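Putative phosphatase/phosphodiesterase MPN_349 (Mycoplasma pneumoniae M129, PDB 1T71) binds two iron ions and probably hydrolyses phosphoester bonds, perhaps those of 2',3'-cyclic nucleotides, as a YmdB-like member of the calcineurin clan of metallophosphoesterases. Local coordinates at residues 3-8 and 35-40; 64-69 and 118-123; 237-242 and 269-274. One frame throughout, in Å; residues are numbered along the deposited sequence.

Interaction 1: 3-8 and 35-40; sequences NSIKFI and ADLVIV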
loop_
_atom_site.group_PDB
_atom_site.type_symbol
_atom_site.label_atom_id
_atom_site.label_comp_id
_atom_site.label_asym_id
_atom_site.label_seq_id
_atom_site.Cartn_x
_atom_site.Cartn_y
_atom_site.Cartn_z
ATOM N N ASN A 3 -18.028 -20.745 2.556
ATOM C CA ASN A 3 -17.045 -20.314 1.583
ATOM C C ASN A 3 -16.467 -18.978 2.022
ATOM O O ASN A 3 -17.173 -18.117 2.549
ATOM C CB ASN A 3 -17.671 -20.195 0.186
ATOM C CG ASN A 3 -18.584 -18.997 0.051
ATOM O OD1 ASN A 3 -19.575 -18.877 0.766
ATOM N ND2 ASN A 3 -18.252 -18.098 -0.874
ATOM N N SER A 4 -15.167 -18.823 1.812
ATOM C CA SER A 4 -14.473 -17.608 2.182
ATOM C C SER A 4 -13.648 -17.120 1.007
ATOM O O SER A 4 -13.531 -17.800 -0.009
ATOM C CB SER A 4 -13.547 -17.883 3.363
ATOM O OG SER A 4 -12.550 -18.826 3.016
ATOM N N ILE A 5 -13.079 -15.933 1.158
ATOM C CA ILE A 5 -12.236 -15.358 0.129
ATOM C C ILE A 5 -10.892 -15.087 0.799
ATOM O O ILE A 5 -10.823 -14.445 1.847
ATOM C CB ILE A 5 -12.840 -14.057 -0.416
ATOM C CG1 ILE A 5 -14.246 -14.334 -0.952
ATOM C CG2 ILE A 5 -11.969 -13.505 -1.527
ATOM C CD1 ILE A 5 -15.012 -13.097 -1.384
ATOM N N LYS A 6 -9.832 -15.614 0.199
ATOM C CA LYS A 6 -8.492 -15.456 0.727
ATOM C C LYS A 6 -7.747 -14.378 -0.043
ATOM O O LYS A 6 -7.624 -14.453 -1.268
ATOM C CB LYS A 6 -7.763 -16.796 0.650
ATOM C CG LYS A 6 -8.374 -17.824 1.576
ATOM C CD LYS A 6 -7.907 -19.238 1.307
ATOM C CE LYS A 6 -8.663 -20.206 2.206
ATOM N NZ LYS A 6 -8.565 -21.614 1.735
ATOM N N PHE A 7 -7.270 -13.366 0.679
ATOM C CA PHE A 7 -6.551 -12.253 0.061
ATOM C C PHE A 7 -5.103 -12.138 0.499
ATOM O O PHE A 7 -4.700 -12.676 1.529
ATOM C CB PHE A 7 -7.188 -10.903 0.406
ATOM C CG PHE A 7 -8.645 -10.789 0.088
ATOM C CD1 PHE A 7 -9.598 -11.387 0.905
ATOM C CD2 PHE A 7 -9.070 -10.003 -0.979
ATOM C CE1 PHE A 7 -10.958 -11.196 0.673
ATOM C CE2 PHE A 7 -10.424 -9.804 -1.222
ATOM C CZ PHE A 7 -11.375 -10.402 -0.392
ATOM N N ILE A 8 -4.340 -11.390 -0.292
ATOM C CA ILE A 8 -2.943 -11.088 -0.004
ATOM C C ILE A 8 -2.780 -9.609 -0.339
ATOM O O ILE A 8 -3.038 -9.197 -1.471
ATOM C CB ILE A 8 -1.960 -11.898 -0.881
ATOM C CG1 ILE A 8 -1.804 -13.315 -0.327
ATOM C CG2 ILE A 8 -0.596 -11.195 -0.916
ATOM C CD1 ILE A 8 -0.847 -14.189 -1.142
ATOM N N ALA A 35 -4.399 -18.105 -2.057
ATOM C CA ALA A 35 -5.003 -16.794 -2.236
ATOM C C ALA A 35 -5.860 -16.755 -3.482
ATOM O O ALA A 35 -5.550 -17.400 -4.482
ATOM C CB ALA A 35 -3.921 -15.725 -2.320
ATOM N N ASP A 36 -6.945 -15.993 -3.412
ATOM C CA ASP A 36 -7.857 -15.834 -4.532
ATOM C C ASP A 36 -7.561 -14.515 -5.228
ATOM O O ASP A 36 -7.716 -14.393 -6.442
ATOM C CB ASP A 36 -9.307 -15.810 -4.038
ATOM C CG ASP A 36 -9.744 -17.132 -3.442
ATOM O OD1 ASP A 36 -9.745 -18.148 -4.175
ATOM O OD2 ASP A 36 -10.088 -17.155 -2.241
ATOM N N LEU A 37 -7.124 -13.529 -4.447
ATOM C CA LEU A 37 -6.850 -12.200 -4.972
ATOM C C LEU A 37 -5.600 -11.562 -4.372
ATOM O O LEU A 37 -5.270 -11.791 -3.207
ATOM C CB LEU A 37 -8.056 -11.304 -4.699
ATOM C CG LEU A 37 -9.362 -11.714 -5.381
ATOM C CD1 LEU A 37 -10.532 -10.987 -4.743
ATOM C CD2 LEU A 37 -9.273 -11.413 -6.870
ATOM N N VAL A 38 -4.917 -10.753 -5.179
ATOM C CA VAL A 38 -3.706 -10.065 -4.753
ATOM C C VAL A 38 -3.873 -8.561 -4.976
ATOM O O VAL A 38 -4.174 -8.113 -6.083
ATOM C CB VAL A 38 -2.464 -10.556 -5.548
ATOM C CG1 VAL A 38 -1.224 -9.750 -5.145
ATOM C CG2 VAL A 38 -2.238 -12.034 -5.297
ATOM N N ILE A 39 -3.685 -7.791 -3.911
ATOM C CA ILE A 39 -3.812 -6.341 -3.964
ATOM C C ILE A 39 -2.490 -5.742 -3.495
ATOM O O ILE A 39 -1.869 -6.254 -2.556
ATOM C CB ILE A 39 -4.934 -5.856 -3.020
ATOM C CG1 ILE A 39 -6.205 -6.677 -3.258
ATOM C CG2 ILE A 39 -5.208 -4.367 -3.239
ATOM C CD1 ILE A 39 -7.315 -6.392 -2.273
ATOM N N VAL A 40 -2.041 -4.677 -4.148
ATOM C CA VAL A 40 -0.795 -4.046 -3.735
ATOM C C VAL A 40 -0.848 -2.540 -3.889
ATOM O O VAL A 40 -1.559 -2.015 -4.739
ATOM C CB VAL A 40 0.426 -4.569 -4.540
ATOM C CG1 VAL A 40 0.344 -6.086 -4.681
ATOM C CG2 VAL A 40 0.499 -3.895 -5.910
HETATM O O HOH W 1 -11.354 -19.061 -0.939
#
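F7 and L37 form the apolar centre, lying side by side and pointing the same way on one face of a parallel strand pair. Both start with CG anti to the carbonyl carbon, and L37 CD1 settles 3.7 Å from F7 CE2, oblique to the ring. I39 CD1 reaches the same ring at CD2, more loosely, and I5 CG2 touches L37 CD1 from just before the strand. On the other face I8, its CG1-CD1 arm extended, lays CD1 3.6 Å from A35 CB, while its CB meets V38 CG2 at longer range.

Between these two layers runs the backbone ladder. I8 grips the neighbouring strand twice: its N-H bonds L37 O, rather bent at 137°, and I8 O takes I39 N at 2.9 Å, nearly along the C=O axis. The ladder changes at K6, where K6 O receives D36 N in a short bond of 2.7 Å and L37 N in a weak one. D36 turns its carboxylate toward the start of the other strand, and OD2 accepts K6 N at 2.9 Å almost straight, through its anti lone pair. In this bond OD2 stands in for a strand carbonyl where the regular pairing stops. A water bridges the same OD2 to S4 O, donating to both.

Strands 6-10 and 37-41 are central in their mixed sheet: F248 of strand 241-249 stacks on F7 and pairs with its backbone, strand 66-68 follows on the other side of 37-41, and L152, I154, I118 and I120 of the second sheet pack against the F7 face.

Interaction 2: 64-69 and 118-123; sequences VNYITM and IRITNL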
loop_
_atom_site.group_PDB
_atom_site.type_symbol
_atom_site.label_atom_id
_atom_site.label_comp_id
_atom_site.label_asym_id
_atom_site.label_seq_id
_atom_site.Cartn_x
_atom_site.Cartn_y
_atom_site.Cartn_z
ATOM N N VAL A 64 -0.490 -9.431 -9.858
ATOM C CA VAL A 64 -1.282 -8.480 -9.086
ATOM C C VAL A 64 -2.656 -8.284 -9.718
ATOM O O VAL A 64 -2.763 -8.093 -10.924
ATOM C CB VAL A 64 -0.568 -7.118 -8.994
ATOM C CG1 VAL A 64 -1.453 -6.113 -8.273
ATOM C CG2 VAL A 64 0.763 -7.286 -8.266
ATOM N N ASN A 65 -3.703 -8.328 -8.899
ATOM C CA ASN A 65 -5.068 -8.151 -9.391
ATOM C C ASN A 65 -5.588 -6.731 -9.251
ATOM O O ASN A 65 -6.262 -6.223 -10.148
ATOM C CB ASN A 65 -6.028 -9.090 -8.664
ATOM C CG ASN A 65 -5.710 -10.538 -8.909
ATOM O OD1 ASN A 65 -5.671 -10.986 -10.056
ATOM N ND2 ASN A 65 -5.478 -11.285 -7.840
ATOM N N TYR A 66 -5.294 -6.095 -8.121
ATOM C CA TYR A 66 -5.754 -4.732 -7.883
ATOM C C TYR A 66 -4.646 -3.860 -7.295
ATOM O O TYR A 66 -3.731 -4.357 -6.639
ATOM C CB TYR A 66 -6.970 -4.761 -6.960
ATOM C CG TYR A 66 -8.186 -5.386 -7.611
ATOM C CD1 TYR A 66 -8.977 -4.654 -8.494
ATOM C CD2 TYR A 66 -8.518 -6.724 -7.384
ATOM C CE1 TYR A 66 -10.069 -5.232 -9.139
ATOM C CE2 TYR A 66 -9.609 -7.317 -8.029
ATOM C CZ TYR A 66 -10.379 -6.562 -8.905
ATOM O OH TYR A 66 -11.452 -7.123 -9.559
ATOM N N ILE A 67 -4.737 -2.558 -7.528
ATOM C CA ILE A 67 -3.716 -1.634 -7.059
ATOM C C ILE A 67 -4.263 -0.408 -6.328
ATOM O O ILE A 67 -5.250 0.196 -6.760
ATOM C CB ILE A 67 -2.873 -1.145 -8.257
ATOM C CG1 ILE A 67 -1.993 -2.283 -8.777
ATOM C CG2 ILE A 67 -2.026 0.039 -7.861
ATOM C CD1 ILE A 67 -1.142 -1.894 -9.974
ATOM N N THR A 68 -3.619 -0.052 -5.218
ATOM C CA THR A 68 -3.993 1.140 -4.452
ATOM C C THR A 68 -2.761 2.051 -4.508
ATOM O O THR A 68 -1.659 1.566 -4.785
ATOM C CB THR A 68 -4.351 0.802 -2.974
ATOM O OG1 THR A 68 -3.261 0.119 -2.345
ATOM C CG2 THR A 68 -5.589 -0.080 -2.923
ATOM N N MET A 69 -2.928 3.350 -4.256
ATOM C CA MET A 69 -1.796 4.272 -4.335
ATOM C C MET A 69 -1.582 5.154 -3.104
ATOM O O MET A 69 -1.881 4.747 -1.982
ATOM C CB MET A 69 -1.937 5.142 -5.592
ATOM C CG MET A 69 -1.933 4.360 -6.907
ATOM S SD MET A 69 -0.287 3.798 -7.430
ATOM C CE MET A 69 -0.255 2.315 -6.798
ATOM N N ILE A 118 -17.411 -6.717 -3.505
ATOM C CA ILE A 118 -16.225 -6.224 -2.817
ATOM C C ILE A 118 -15.832 -4.802 -3.199
ATOM O O ILE A 118 -15.778 -4.451 -4.378
ATOM C CB ILE A 118 -15.029 -7.154 -3.081
ATOM C CG1 ILE A 118 -15.404 -8.590 -2.696
ATOM C CG2 ILE A 118 -13.811 -6.680 -2.291
ATOM C CD1 ILE A 118 -14.322 -9.615 -2.995
ATOM N N ARG A 119 -15.546 -3.991 -2.187
ATOM C CA ARG A 119 -15.153 -2.609 -2.408
ATOM C C ARG A 119 -13.717 -2.355 -1.948
ATOM O O ARG A 119 -13.293 -2.850 -0.902
ATOM C CB ARG A 119 -16.104 -1.685 -1.656
ATOM C CG ARG A 119 -16.150 -0.277 -2.187
ATOM C CD ARG A 119 -17.225 0.548 -1.495
ATOM N NE ARG A 119 -17.454 1.794 -2.212
ATOM C CZ ARG A 119 -18.365 1.957 -3.165
ATOM N NH1 ARG A 119 -19.154 0.954 -3.515
ATOM N NH2 ARG A 119 -18.472 3.126 -3.778
ATOM N N ILE A 120 -12.959 -1.613 -2.749
ATOM C CA ILE A 120 -11.586 -1.270 -2.392
ATOM C C ILE A 120 -11.485 0.245 -2.410
ATOM O O ILE A 120 -11.771 0.883 -3.429
ATOM C CB ILE A 120 -10.546 -1.845 -3.385
ATOM C CG1 ILE A 120 -10.578 -3.375 -3.366
ATOM C CG2 ILE A 120 -9.145 -1.359 -3.000
ATOM C CD1 ILE A 120 -9.599 -4.021 -4.347
ATOM N N THR A 121 -11.091 0.814 -1.275
ATOM C CA THR A 121 -10.969 2.258 -1.124
ATOM C C THR A 121 -9.569 2.654 -0.655
ATOM O O THR A 121 -8.966 1.984 0.188
ATOM C CB THR A 121 -12.013 2.782 -0.115
ATOM O OG1 THR A 121 -13.323 2.427 -0.570
ATOM C CG2 THR A 121 -11.928 4.299 0.023
ATOM N N ASN A 122 -9.072 3.757 -1.206
ATOM C CA ASN A 122 -7.747 4.292 -0.902
ATOM C C ASN A 122 -7.946 5.727 -0.412
ATOM O O ASN A 122 -8.687 6.496 -1.019
ATOM C CB ASN A 122 -6.884 4.247 -2.180
ATOM C CG ASN A 122 -5.456 4.771 -1.975
ATOM O OD1 ASN A 122 -4.847 4.597 -0.907
ATOM N ND2 ASN A 122 -4.907 5.389 -3.021
ATOM N N LEU A 123 -7.302 6.081 0.693
ATOM C CA LEU A 123 -7.430 7.426 1.253
ATOM C C LEU A 123 -6.085 7.967 1.722
ATOM O O LEU A 123 -5.169 7.200 2.022
ATOM C CB LEU A 123 -8.395 7.412 2.438
ATOM C CG LEU A 123 -9.863 7.070 2.166
ATOM C CD1 LEU A 123 -10.475 6.417 3.401
ATOM C CD2 LEU A 123 -10.620 8.339 1.789
#
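I118, near the start of strand 117-124, rests its side chain on F111 and on I5. The joint with residues 64-69 starts at I120, whose CB is directed toward the other strand and which divides its two branches between two partners. CG1 stands anti to the carbonyl carbon and the arm runs on extended (chi2 179°), which carries CD1 to 3.8 Å from Y66 CB and equally close to Y66 CG, oblique to the ring. Y66 and I120 cross obliquely, and the tyrosine ring is also stacked with F111. The shorter branch, CG2, meets T68 CG2 at 3.8 Å, the two side chains crossing at about a right angle.

Strand axes approach no closer than 8.0 Å, at 24° to each other, and no backbone pairing joins them: this is face-to-face packing of the two mixed sheets of the metallophosphoesterase sandwich. T68 turns CG2 to this interface, while its OG1, between the backbone N and the carbonyl carbon, hydrogen-bonds D156 of strand 152-158.

T121 faces the other way, its hydroxyl bonded to S108. N122 points inward again, CG anti to the backbone N (chi1 -179°), and this extended torsion delivers its amide to the backbone of M69, the amide carbon CG lying 3.6 Å from M69 O. Here the interface comes near the metal centre: the M69 side chain lies about 4 Å from that of E43, and the N122 side chain about 4 Å from that of H158, both iron ligands.

Interaction 3: 237-242 and 269-274; sequences SKCGAQ and DPRYLK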
loop_
_atom_site.group_PDB
_atom_site.type_symbol
_atom_site.label_atom_id
_atom_site.label_comp_id
_atom_site.label_asym_id
_atom_site.label_seq_id
_atom_site.Cartn_x
_atom_site.Cartn_y
_atom_site.Cartn_z
ATOM N N SER A 237 17.662 3.004 -3.848
ATOM C CA SER A 237 18.674 2.048 -3.396
ATOM C C SER A 237 18.607 0.732 -4.169
ATOM O O SER A 237 17.527 0.288 -4.561
ATOM C CB SER A 237 18.499 1.759 -1.903
ATOM O OG SER A 237 19.240 0.617 -1.513
ATOM N N LYS A 238 19.767 0.117 -4.384
ATOM C CA LYS A 238 19.850 -1.157 -5.093
ATOM C C LYS A 238 20.341 -2.204 -4.103
ATOM O O LYS A 238 20.720 -3.311 -4.486
ATOM C CB LYS A 238 20.850 -1.067 -6.250
ATOM C CG LYS A 238 20.536 -0.002 -7.286
ATOM C CD LYS A 238 21.749 0.259 -8.177
ATOM C CE LYS A 238 21.543 1.491 -9.048
ATOM N NZ LYS A 238 22.816 1.947 -9.679
ATOM N N CYS A 239 20.331 -1.844 -2.823
ATOM C CA CYS A 239 20.811 -2.734 -1.777
ATOM C C CYS A 239 19.765 -3.721 -1.257
ATOM O O CYS A 239 18.838 -3.344 -0.541
ATOM C CB CYS A 239 21.358 -1.900 -0.617
ATOM S SG CYS A 239 22.338 -2.844 0.567
ATOM N N GLY A 240 19.924 -4.986 -1.635
ATOM C CA GLY A 240 19.022 -6.036 -1.190
ATOM C C GLY A 240 17.547 -5.803 -1.453
ATOM O O GLY A 240 17.183 -5.008 -2.316
ATOM N N ALA A 241 16.688 -6.492 -0.705
ATOM C CA ALA A 241 15.252 -6.345 -0.903
ATOM C C ALA A 241 14.412 -6.919 0.223
ATOM O O ALA A 241 14.856 -7.785 0.979
ATOM C CB ALA A 241 14.843 -6.998 -2.217
ATOM N N GLN A 242 13.182 -6.432 0.320
ATOM C CA GLN A 242 12.256 -6.910 1.331
ATOM C C GLN A 242 10.845 -6.894 0.779
ATOM O O GLN A 242 10.489 -6.046 -0.048
ATOM C CB GLN A 242 12.334 -6.049 2.603
ATOM C CG GLN A 242 11.984 -4.576 2.403
ATOM C CD GLN A 242 12.115 -3.765 3.679
ATOM O OE1 GLN A 242 11.429 -4.027 4.668
ATOM N NE2 GLN A 242 13.000 -2.778 3.666
ATOM N N ASP A 269 22.103 -8.013 1.271
ATOM C CA ASP A 269 23.056 -7.791 0.194
ATOM C C ASP A 269 24.450 -7.611 0.783
ATOM O O ASP A 269 24.659 -6.762 1.643
ATOM C CB ASP A 269 22.648 -6.529 -0.567
ATOM C CG ASP A 269 23.385 -6.362 -1.876
ATOM O OD1 ASP A 269 24.626 -6.503 -1.903
ATOM O OD2 ASP A 269 22.704 -6.066 -2.884
ATOM N N PRO A 270 25.425 -8.416 0.333
ATOM C CA PRO A 270 26.798 -8.313 0.839
ATOM C C PRO A 270 27.407 -6.929 0.640
ATOM O O PRO A 270 28.254 -6.491 1.420
ATOM C CB PRO A 270 27.540 -9.398 0.054
ATOM C CG PRO A 270 26.747 -9.489 -1.231
ATOM C CD PRO A 270 25.329 -9.447 -0.715
ATOM N N ARG A 271 26.960 -6.233 -0.397
ATOM C CA ARG A 271 27.487 -4.910 -0.694
ATOM C C ARG A 271 27.262 -3.879 0.426
ATOM O O ARG A 271 27.895 -2.825 0.438
ATOM C CB ARG A 271 26.911 -4.420 -2.030
ATOM C CG ARG A 271 25.724 -3.484 -1.936
ATOM C CD ARG A 271 26.167 -2.072 -2.286
ATOM N NE ARG A 271 26.874 -2.043 -3.567
ATOM C CZ ARG A 271 27.560 -1.001 -4.022
ATOM N NH1 ARG A 271 27.640 0.111 -3.300
ATOM N NH2 ARG A 271 28.168 -1.071 -5.199
ATOM N N TYR A 272 26.372 -4.181 1.367
ATOM C CA TYR A 272 26.125 -3.269 2.485
ATOM C C TYR A 272 27.303 -3.361 3.462
ATOM O O TYR A 272 27.647 -2.392 4.144
ATOM C CB TYR A 272 24.820 -3.642 3.212
ATOM C CG TYR A 272 24.685 -3.004 4.581
ATOM C CD1 TYR A 272 24.490 -1.629 4.717
ATOM C CD2 TYR A 272 24.808 -3.766 5.743
ATOM C CE1 TYR A 272 24.421 -1.027 5.984
ATOM C CE2 TYR A 272 24.743 -3.176 7.009
ATOM C CZ TYR A 272 24.550 -1.807 7.120
ATOM O OH TYR A 272 24.495 -1.224 8.366
ATOM N N LEU A 273 27.922 -4.538 3.511
ATOM C CA LEU A 273 29.051 -4.785 4.407
ATOM C C LEU A 273 30.275 -3.925 4.115
ATOM O O LEU A 273 31.099 -3.703 4.996
ATOM C CB LEU A 273 29.447 -6.261 4.352
ATOM C CG LEU A 273 28.392 -7.270 4.799
ATOM C CD1 LEU A 273 28.956 -8.683 4.676
ATOM C CD2 LEU A 273 27.973 -6.976 6.233
ATOM N N LYS A 274 30.386 -3.438 2.885
ATOM C CA LYS A 274 31.520 -2.610 2.485
ATOM C C LYS A 274 31.276 -1.131 2.782
ATOM O O LYS A 274 32.180 -0.305 2.644
ATOM C CB LYS A 274 31.791 -2.786 0.985
ATOM C CG LYS A 274 30.649 -2.296 0.121
ATOM C CD LYS A 274 30.740 -2.758 -1.327
ATOM C CE LYS A 274 31.701 -1.928 -2.149
ATOM N NZ LYS A 274 31.617 -2.302 -3.590
HETATM O O HOH W 2 20.807 -6.236 -4.604
#
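D269 sets its CG anti to the backbone N (chi1 -168°), which swings the carboxylate across to the turn at G240; C239 likewise holds SG anti to its own N (chi1 -166°) and pushes the sulfur out toward residues 269-272. The two oxygens of D269 divide their work. OD2 accepts G240 N at 3.2 Å through its anti lone pair, whereas OD1, also with its anti lone pair, takes R271 N at 2.8 Å within its own segment, closing an Asx turn. A water lies within hydrogen-bonding distance of D269 OD2 and K238 O and can link the segments a second way.

Beside this polar grip, C239 SG packs against Y272 CB at 3.7 Å and also touches D269 CB. S237 OG in turn accepts C239 N, forming an ST turn just ahead of strand 241-249, and the Y272 ring meets F211 edge-to-face. D269 CB comes 3.3 Å from G240 N.

Lying at the surface, away from the iron site, the contact ties the turn before strand 241-249 to the loop after strand 259-267. With backbone N-H groups and a water around it, the carboxylate would be expected to stay ionised.

Along the chain the three contacts come in series, each closing before the next opens. Interactions 1 and 2 adjoin, their centres 12 Å apart: strands 37-41 and 66-68 are neighbours in one mixed sheet, and V38 O to N65 N and V40 O to T68 N, both 2.9 Å, are probable hydrogen bonds between them. Interaction 1 thus builds the sheet edgewise, and interaction 2 presses it on the second sheet, toward the irons. Interaction 3 lies about 31 Å from both, centre to centre, at the margin of the first sheet, by the start of strand 241-249 and after the outermost strand, 259-267. One sheet therefore links core, metal-site surroundings and periphery.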